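Local coordinates for protein beta-fructofuranosidase (Arthrobacter, PDB 3WPU) that belongs to the levansucrase/invertase family of carbohydrate-active enzymes, whose shared fold is a five-bladed beta-propeller, at residues 208-212 with 517-521; 177-181 with 244-249; 56-60 with 451-455. All blocks are in the same frame, centred on the assembly; numbering follows the deposited sequence.

How the contacts relate
From the N terminus, the chain first passes 56-60, then 177-181 and 208-212. Contact 2 closes first, when 244-249 packs against 177-181 near the centre of the chain. Contact 3 closes next: 451-455 returns to 56-60, and the loop it shuts holds the whole of contact 2. Contact 1 closes last, at 517-521. It crosses both of the others, since 208-212 lies inside each loop and 517-521 beyond. Contacts 1 and 2 share a sheet through the neighbouring strands 174-184 and 197-210, with centres 31 Å apart. Contact 2 joins two sheets, contact 3 ties a loop to another sheet, and contact 1 joins the end of helix 514-520, in the C-terminal part, to strand 197-210.

Contact 1 (208-212 with 517-521); sequences KANKK and DDYLD
K211 covers one face of the D521 carboxylate. The K211 methylenes cross D521 at about a right angle. K211 CD lies 3.7 Å from D521 CG, almost straight above it. OD1 accepts the backbone N-H of K211: K211 N to D521 OD1 is 2.8 Å, with an N-H...O angle of 167°. The donor comes to the anti side, 25° out of the carboxylate plane and tilted toward the face that K211 covers. N210 CB meets the same oxygen from the opposite side of the plane, 3.3 Å from D521 OD1. D521 CG stands anti to its own N (chi1 -169°), and this carries the carboxylate across to the turn.

The K211 chain runs on toward the helix and bends at its last torsion. Its NZ ends 3.5 Å from D517 CB. The ammonium touches no carboxylate oxygen across the contact, but several acidic groups nearby would probably favour it electrostatically. A water adds a second tie. It donates to A209 O at 2.8 Å and to L520 O at 2.9 Å. On the inner side, L520 packs on F491 of strand 488-493.

This is a surface contact: the end of helix 514-520 docks on the turn of the beta-hairpin formed by strands 197-210 and 213-226.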
loop_
_atom_site.group_PDB
_atom_site.type_symbol
_atom_site.label_atom_id
_atom_site.label_comp_id
_atom_site.label_asym_id
_atom_site.label_seq_id
_atom_site.Cartn_x
_atom_site.Cartn_y
_atom_site.Cartn_z
ATOM N N LYS A 208 19.107 7.912 13.819
ATOM C CA LYS A 208 20.010 8.048 14.933
ATOM C C LYS A 208 19.408 7.213 16.059
ATOM O O LYS A 208 18.348 7.543 16.584
ATOM C CB LYS A 208 20.200 9.520 15.296
ATOM C CG LYS A 208 21.437 9.780 16.160
ATOM C CD LYS A 208 21.133 9.636 17.640
ATOM C CE LYS A 208 22.399 9.597 18.498
ATOM N NZ LYS A 208 22.877 8.210 18.814
ATOM N N ALA A 209 20.060 6.093 16.366
ATOM C CA ALA A 209 19.530 5.120 17.316
ATOM C C ALA A 209 20.458 4.933 18.517
ATOM O O ALA A 209 21.677 5.002 18.395
ATOM C CB ALA A 209 19.288 3.791 16.623
ATOM N N ASN A 210 19.859 4.740 19.683
ATOM C CA ASN A 210 20.611 4.265 20.857
ATOM C C ASN A 210 19.688 3.436 21.749
ATOM O O ASN A 210 18.582 3.094 21.325
ATOM C CB ASN A 210 21.299 5.437 21.600
ATOM C CG ASN A 210 20.335 6.515 22.081
ATOM O OD1 ASN A 210 20.729 7.676 22.239
ATOM N ND2 ASN A 210 19.095 6.164 22.317
ATOM N N LYS A 211 20.131 3.113 22.967
ATOM C CA LYS A 211 19.330 2.297 23.888
ATOM C C LYS A 211 17.978 2.907 24.189
ATOM O O LYS A 211 17.031 2.182 24.468
ATOM C CB LYS A 211 20.045 2.084 25.227
ATOM C CG LYS A 211 21.084 0.986 25.193
ATOM C CD LYS A 211 21.830 0.879 26.521
ATOM C CE LYS A 211 23.024 -0.054 26.412
ATOM N NZ LYS A 211 22.611 -1.420 25.996
ATOM N N LYS A 212 17.911 4.231 24.186
ATOM C CA LYS A 212 16.684 4.960 24.514
ATOM C C LYS A 212 15.659 5.014 23.381
ATOM O O LYS A 212 14.488 5.252 23.639
ATOM C CB LYS A 212 17.006 6.387 24.978
ATOM C CG LYS A 212 17.334 6.508 26.462
ATOM C CD LYS A 212 18.394 5.509 26.901
ATOM C CE LYS A 212 18.764 5.695 28.366
ATOM N NZ LYS A 212 19.337 7.040 28.651
ATOM N N ASP A 517 26.221 -4.174 22.566
ATOM C CA ASP A 517 25.194 -3.266 23.085
ATOM C C ASP A 517 25.738 -1.840 23.175
ATOM O O ASP A 517 25.057 -0.881 22.807
ATOM C CB ASP A 517 24.674 -3.742 24.448
ATOM C CG ASP A 517 24.130 -5.160 24.406
ATOM O OD1 ASP A 517 23.465 -5.531 23.405
ATOM O OD2 ASP A 517 24.366 -5.908 25.381
ATOM N N ASP A 518 26.985 -1.708 23.623
ATOM C CA ASP A 518 27.628 -0.399 23.743
ATOM C C ASP A 518 27.834 0.277 22.383
ATOM O O ASP A 518 27.669 1.491 22.251
ATOM C CB ASP A 518 28.987 -0.522 24.453
ATOM C CG ASP A 518 28.926 -1.386 25.712
ATOM O OD1 ASP A 518 27.992 -1.212 26.529
ATOM O OD2 ASP A 518 29.824 -2.240 25.881
ATOM N N TYR A 519 28.220 -0.521 21.390
ATOM C CA TYR A 519 28.395 -0.075 20.016
ATOM C C TYR A 519 27.064 0.438 19.471
ATOM O O TYR A 519 27.018 1.482 18.824
ATOM C CB TYR A 519 28.875 -1.253 19.187
ATOM C CG TYR A 519 29.125 -1.055 17.703
ATOM C CD1 TYR A 519 30.324 -0.520 17.244
ATOM C CD2 TYR A 519 28.208 -1.505 16.756
ATOM C CE1 TYR A 519 30.587 -0.398 15.884
ATOM C CE2 TYR A 519 28.458 -1.376 15.390
ATOM C CZ TYR A 519 29.650 -0.826 14.957
ATOM O OH TYR A 519 29.904 -0.708 13.597
ATOM N N LEU A 520 25.997 -0.302 19.752
ATOM C CA LEU A 520 24.654 0.076 19.284
ATOM C C LEU A 520 24.024 1.193 20.109
ATOM O O LEU A 520 23.043 1.796 19.673
ATOM C CB LEU A 520 23.732 -1.144 19.237
ATOM C CG LEU A 520 24.155 -2.208 18.222
ATOM C CD1 LEU A 520 23.209 -3.394 18.280
ATOM C CD2 LEU A 520 24.237 -1.636 16.812
ATOM N N ASP A 521 24.574 1.479 21.289
ATOM C CA ASP A 521 24.132 2.631 22.096
ATOM C C ASP A 521 24.893 3.898 21.692
ATOM O O ASP A 521 24.628 4.977 22.205
ATOM C CB ASP A 521 24.321 2.333 23.586
ATOM C CG ASP A 521 23.656 3.355 24.492
ATOM O OD1 ASP A 521 22.569 3.872 24.158
ATOM O OD2 ASP A 521 24.232 3.652 25.561
HETATM O O HOH W 1 23.460 3.203 17.215
#

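Contact 2 (177-181 with 244-249); sequences LFFTD and FRDPFT
A single hydrogen bond crosses between T180 and D246. D246 N gives its hydrogen to T180 OG1 at 2.9 Å, and the bond is practically straight at 179°. T180 OG1 is bonded also to S164 O, so two partners grip the hydroxyl. T180 OG1 lies beside its own backbone N, which turns it to D246 and leaves CG2 to meet R245 CB at 3.7 Å. P247 CD touches T180 OG1 in van der Waals contact at 3.5 Å.

One CH-pi contact holds the other end. The methyl T249 CG2 sits over the middle of the F178 ring, 3.9 Å from the centroid and only 5° off the normal. The T249 hydroxyl is bonded to R168 NH1, which probably fixes the T249 side-chain torsion and with it the place of the methyl.

R245, D246 and P247 form the Arg-Asp-Pro (RDP) motif known from this enzyme family. D246 OD1 bonds a bound glycerol and OD2 takes the N-H of R339, while R245 NH2 pairs with E338. The glycerol, probably from the crystallisation liquor, is consistent with a pocket here.

Apolar packing fills the stretch between. P247 CG presses on F178 CB at 3.9 Å and stands over the backbone of 178-179. Segments 177-181 and 245-249 run nearly antiparallel, at 165°, but belong to different sheets: strand 174-184 pairs with 159-169 and 197-210, strand 245-250 with 260-266.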
loop_
_atom_site.group_PDB
_atom_site.type_symbol
_atom_site.label_atom_id
_atom_site.label_comp_id
_atom_site.label_asym_id
_atom_site.label_seq_id
_atom_site.Cartn_x
_atom_site.Cartn_y
_atom_site.Cartn_z
ATOM N N LEU A 177 12.873 8.800 1.800
ATOM C CA LEU A 177 11.445 8.778 1.992
ATOM C C LEU A 177 10.724 9.290 0.725
ATOM O O LEU A 177 10.806 10.458 0.358
ATOM C CB LEU A 177 11.088 9.596 3.220
ATOM C CG LEU A 177 9.605 9.725 3.582
ATOM C CD1 LEU A 177 8.968 8.359 3.769
ATOM C CD2 LEU A 177 9.454 10.579 4.825
ATOM N N PHE A 178 10.102 8.368 0.007
ATOM C CA PHE A 178 9.269 8.707 -1.151
ATOM C C PHE A 178 7.857 8.922 -0.646
ATOM O O PHE A 178 7.321 8.068 0.014
ATOM C CB PHE A 178 9.309 7.602 -2.186
ATOM C CG PHE A 178 10.668 7.428 -2.810
ATOM C CD1 PHE A 178 11.058 8.183 -3.899
ATOM C CD2 PHE A 178 11.586 6.567 -2.225
ATOM C CE1 PHE A 178 12.325 8.045 -4.459
ATOM C CE2 PHE A 178 12.855 6.424 -2.776
ATOM C CZ PHE A 178 13.219 7.176 -3.885
ATOM N N PHE A 179 7.257 10.045 -0.971
ATOM C CA PHE A 179 5.918 10.330 -0.481
ATOM C C PHE A 179 5.127 11.194 -1.446
ATOM O O PHE A 179 5.608 11.585 -2.491
ATOM C CB PHE A 179 5.990 10.938 0.925
ATOM C CG PHE A 179 6.544 12.346 0.967
ATOM C CD1 PHE A 179 5.708 13.438 1.188
ATOM C CD2 PHE A 179 7.910 12.577 0.771
ATOM C CE1 PHE A 179 6.220 14.737 1.228
ATOM C CE2 PHE A 179 8.419 13.869 0.805
ATOM C CZ PHE A 179 7.569 14.937 1.031
ATOM N N THR A 180 3.875 11.437 -1.101
ATOM C CA THR A 180 3.008 12.267 -1.896
ATOM C C THR A 180 2.854 13.593 -1.183
ATOM O O THR A 180 2.312 13.659 -0.072
ATOM C CB THR A 180 1.639 11.622 -2.147
ATOM O OG1 THR A 180 1.782 10.241 -2.536
ATOM C CG2 THR A 180 0.850 12.396 -3.217
ATOM N N ASP A 181 3.312 14.653 -1.830
ATOM C CA ASP A 181 3.366 15.975 -1.233
ATOM C C ASP A 181 2.230 16.761 -1.870
ATOM O O ASP A 181 2.215 16.918 -3.080
ATOM C CB ASP A 181 4.738 16.604 -1.510
ATOM C CG ASP A 181 5.053 17.798 -0.583
ATOM O OD1 ASP A 181 4.290 18.066 0.389
ATOM O OD2 ASP A 181 6.072 18.488 -0.804
ATOM N N PHE A 244 -3.449 10.829 -8.010
ATOM C CA PHE A 244 -2.007 10.779 -8.369
ATOM C C PHE A 244 -1.244 10.726 -7.067
ATOM O O PHE A 244 -1.146 11.725 -6.363
ATOM C CB PHE A 244 -1.576 11.981 -9.220
ATOM C CG PHE A 244 -0.174 11.850 -9.756
ATOM C CD1 PHE A 244 0.074 11.168 -10.932
ATOM C CD2 PHE A 244 0.885 12.424 -9.074
ATOM C CE1 PHE A 244 1.381 11.018 -11.385
ATOM C CE2 PHE A 244 2.177 12.304 -9.540
ATOM C CZ PHE A 244 2.418 11.599 -10.699
ATOM N N ARG A 245 -0.822 9.539 -6.675
ATOM C CA ARG A 245 -0.217 9.349 -5.355
ATOM C C ARG A 245 0.368 7.970 -5.152
ATOM O O ARG A 245 0.225 7.094 -6.016
ATOM C CB ARG A 245 -1.289 9.618 -4.252
ATOM C CG ARG A 245 -2.531 8.756 -4.323
ATOM C CD ARG A 245 -3.452 9.110 -3.148
ATOM N NE ARG A 245 -4.727 8.422 -3.217
ATOM C CZ ARG A 245 -5.782 8.797 -3.926
ATOM N NH1 ARG A 245 -5.782 9.915 -4.641
ATOM N NH2 ARG A 245 -6.890 8.070 -3.873
ATOM N N ASP A 246 1.037 7.814 -4.010
ATOM C CA ASP A 246 1.438 6.536 -3.409
ATOM C C ASP A 246 2.627 5.852 -4.142
ATOM O O ASP A 246 2.458 4.735 -4.631
ATOM C CB ASP A 246 0.291 5.531 -3.373
ATOM C CG ASP A 246 -0.956 6.037 -2.627
ATOM O OD1 ASP A 246 -0.856 7.031 -1.889
ATOM O OD2 ASP A 246 -2.072 5.462 -2.881
ATOM N N PRO A 247 3.808 6.483 -4.135
ATOM C CA PRO A 247 4.987 5.887 -4.809
ATOM C C PRO A 247 5.570 4.686 -4.037
ATOM O O PRO A 247 5.834 4.773 -2.826
ATOM C CB PRO A 247 5.999 7.034 -4.800
ATOM C CG PRO A 247 5.636 7.826 -3.596
ATOM C CD PRO A 247 4.139 7.828 -3.618
ATOM N N PHE A 248 5.806 3.589 -4.761
ATOM C CA PHE A 248 6.484 2.397 -4.257
ATOM C C PHE A 248 7.635 2.076 -5.225
ATOM O O PHE A 248 7.361 1.824 -6.389
ATOM C CB PHE A 248 5.489 1.218 -4.222
ATOM C CG PHE A 248 6.124 -0.124 -3.900
ATOM C CD1 PHE A 248 6.253 -0.543 -2.592
ATOM C CD2 PHE A 248 6.624 -0.949 -4.911
ATOM C CE1 PHE A 248 6.842 -1.759 -2.265
ATOM C CE2 PHE A 248 7.194 -2.177 -4.594
ATOM C CZ PHE A 248 7.333 -2.576 -3.285
ATOM N N THR A 249 8.872 2.080 -4.730
ATOM C CA THR A 249 10.076 1.839 -5.582
ATOM C C THR A 249 10.650 0.455 -5.372
ATOM O O THR A 249 10.482 -0.158 -4.309
ATOM C CB THR A 249 11.194 2.896 -5.369
ATOM O OG1 THR A 249 11.952 2.624 -4.174
ATOM C CG2 THR A 249 10.650 4.321 -5.393
#

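Contact 3 (56-60 with 451-455); sequences TMPTV and APTVK
M57 reaches across to 451-455 with its terminal methyl. M57 CE lies 4.1 Å from A451 CB and 4.2 Å from V454 CG1. It also comes to 4.1 Å from P452 O. CG anti to the backbone N (chi1 -169°) and the extended chain beyond it point the methyl across to 451-454.

P58 meets V454, and V60 meets A451 and P452. P58 lays the CG and CD edge of its ring on one branch of V454, with P58 CD 4.1 Å from V454 CG1. V60 straddles P452: V60 CG1 is 3.8 Å and V60 CG2 3.9 Å from P452 CD. V60 CG2 also lies 4.3 Å from A451 CB. No hydrogen bond crosses between the segments, and the six touching residues are all buried.

Strand 454-458 is an inner strand of a four-stranded antiparallel sheet, the form of a blade in the five-bladed propeller of this family. Residues 57-60 have polyproline II-like backbone angles, and their loop packs against this sheet.

The second shell fixes both backbones. Q419 grips the loop twice, its NE2 bonding P58 O and its OE1 taking the V60 N-H. M57 pairs through its backbone with G394, and L393 touches both M57 and V454. Backbone bonds join A451 to S433 and A482, while T453 OG1 bonds D483 O on the far side.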
loop_
_atom_site.group_PDB
_atom_site.type_symbol
_atom_site.label_atom_id
_atom_site.label_comp_id
_atom_site.label_asym_id
_atom_site.label_seq_id
_atom_site.Cartn_x
_atom_site.Cartn_y
_atom_site.Cartn_z
ATOM N N THR A 56 -11.323 -13.770 1.761
ATOM C CA THR A 56 -11.840 -12.842 2.758
ATOM C C THR A 56 -10.900 -12.737 3.968
ATOM O O THR A 56 -10.482 -13.748 4.549
ATOM C CB THR A 56 -13.241 -13.269 3.234
ATOM O OG1 THR A 56 -14.152 -13.269 2.129
ATOM C CG2 THR A 56 -13.767 -12.346 4.320
ATOM N N MET A 57 -10.571 -11.510 4.356
ATOM C CA MET A 57 -9.760 -11.266 5.550
ATOM C C MET A 57 -10.452 -11.785 6.799
ATOM O O MET A 57 -11.638 -11.551 6.952
ATOM C CB MET A 57 -9.527 -9.764 5.717
ATOM C CG MET A 57 -8.497 -9.397 6.764
ATOM S SD MET A 57 -8.280 -7.601 6.855
ATOM C CE MET A 57 -7.257 -7.490 8.343
ATOM N N PRO A 58 -9.716 -12.464 7.694
ATOM C CA PRO A 58 -10.267 -12.821 9.005
ATOM C C PRO A 58 -10.890 -11.643 9.687
ATOM O O PRO A 58 -10.398 -10.516 9.579
ATOM C CB PRO A 58 -9.054 -13.353 9.769
ATOM C CG PRO A 58 -8.117 -13.855 8.701
ATOM C CD PRO A 58 -8.362 -13.011 7.484
ATOM N N THR A 59 -12.001 -11.898 10.390
ATOM C CA THR A 59 -12.770 -10.850 11.010
ATOM C C THR A 59 -12.030 -10.254 12.203
ATOM O O THR A 59 -11.567 -10.983 13.098
ATOM C CB THR A 59 -14.141 -11.418 11.420
ATOM O OG1 THR A 59 -14.884 -11.813 10.253
ATOM C CG2 THR A 59 -14.974 -10.401 12.190
ATOM N N VAL A 60 -11.885 -8.928 12.199
ATOM C CA VAL A 60 -11.161 -8.209 13.242
ATOM C C VAL A 60 -12.097 -7.949 14.413
ATOM O O VAL A 60 -13.198 -7.472 14.204
ATOM C CB VAL A 60 -10.629 -6.878 12.712
ATOM C CG1 VAL A 60 -9.918 -6.085 13.782
ATOM C CG2 VAL A 60 -9.626 -7.176 11.591
ATOM N N ALA A 451 -4.664 -3.016 12.205
ATOM C CA ALA A 451 -5.361 -4.275 12.434
ATOM C C ALA A 451 -4.348 -5.361 12.852
ATOM O O ALA A 451 -3.142 -5.096 12.847
ATOM C CB ALA A 451 -6.079 -4.700 11.164
ATOM N N PRO A 452 -4.831 -6.588 13.193
ATOM C CA PRO A 452 -3.900 -7.692 13.309
ATOM C C PRO A 452 -3.347 -8.007 11.921
ATOM O O PRO A 452 -4.062 -7.928 10.923
ATOM C CB PRO A 452 -4.764 -8.856 13.811
ATOM C CG PRO A 452 -6.003 -8.210 14.393
ATOM C CD PRO A 452 -6.212 -7.005 13.509
ATOM N N THR A 453 -2.084 -8.353 11.861
ATOM C CA THR A 453 -1.488 -8.768 10.617
ATOM C C THR A 453 -2.016 -10.156 10.275
ATOM O O THR A 453 -2.179 -10.999 11.167
ATOM C CB THR A 453 0.004 -8.748 10.811
ATOM O OG1 THR A 453 0.393 -7.386 11.003
ATOM C CG2 THR A 453 0.765 -9.341 9.601
ATOM N N VAL A 454 -2.269 -10.387 8.993
ATOM C CA VAL A 454 -2.845 -11.647 8.554
ATOM C C VAL A 454 -1.912 -12.249 7.534
ATOM O O VAL A 454 -0.913 -11.651 7.212
ATOM C CB VAL A 454 -4.290 -11.504 8.010
ATOM C CG1 VAL A 454 -5.219 -11.030 9.114
ATOM C CG2 VAL A 454 -4.364 -10.583 6.796
ATOM N N LYS A 455 -2.224 -13.463 7.096
ATOM C CA LYS A 455 -1.316 -14.191 6.211
ATOM C C LYS A 455 -2.073 -14.694 4.985
ATOM O O LYS A 455 -3.029 -15.462 5.094
ATOM C CB LYS A 455 -0.653 -15.362 6.963
ATOM C CG LYS A 455 0.354 -16.141 6.129
ATOM C CD LYS A 455 1.132 -17.112 7.008
ATOM C CE LYS A 455 2.042 -18.008 6.183
ATOM N NZ LYS A 455 1.317 -19.172 5.580
#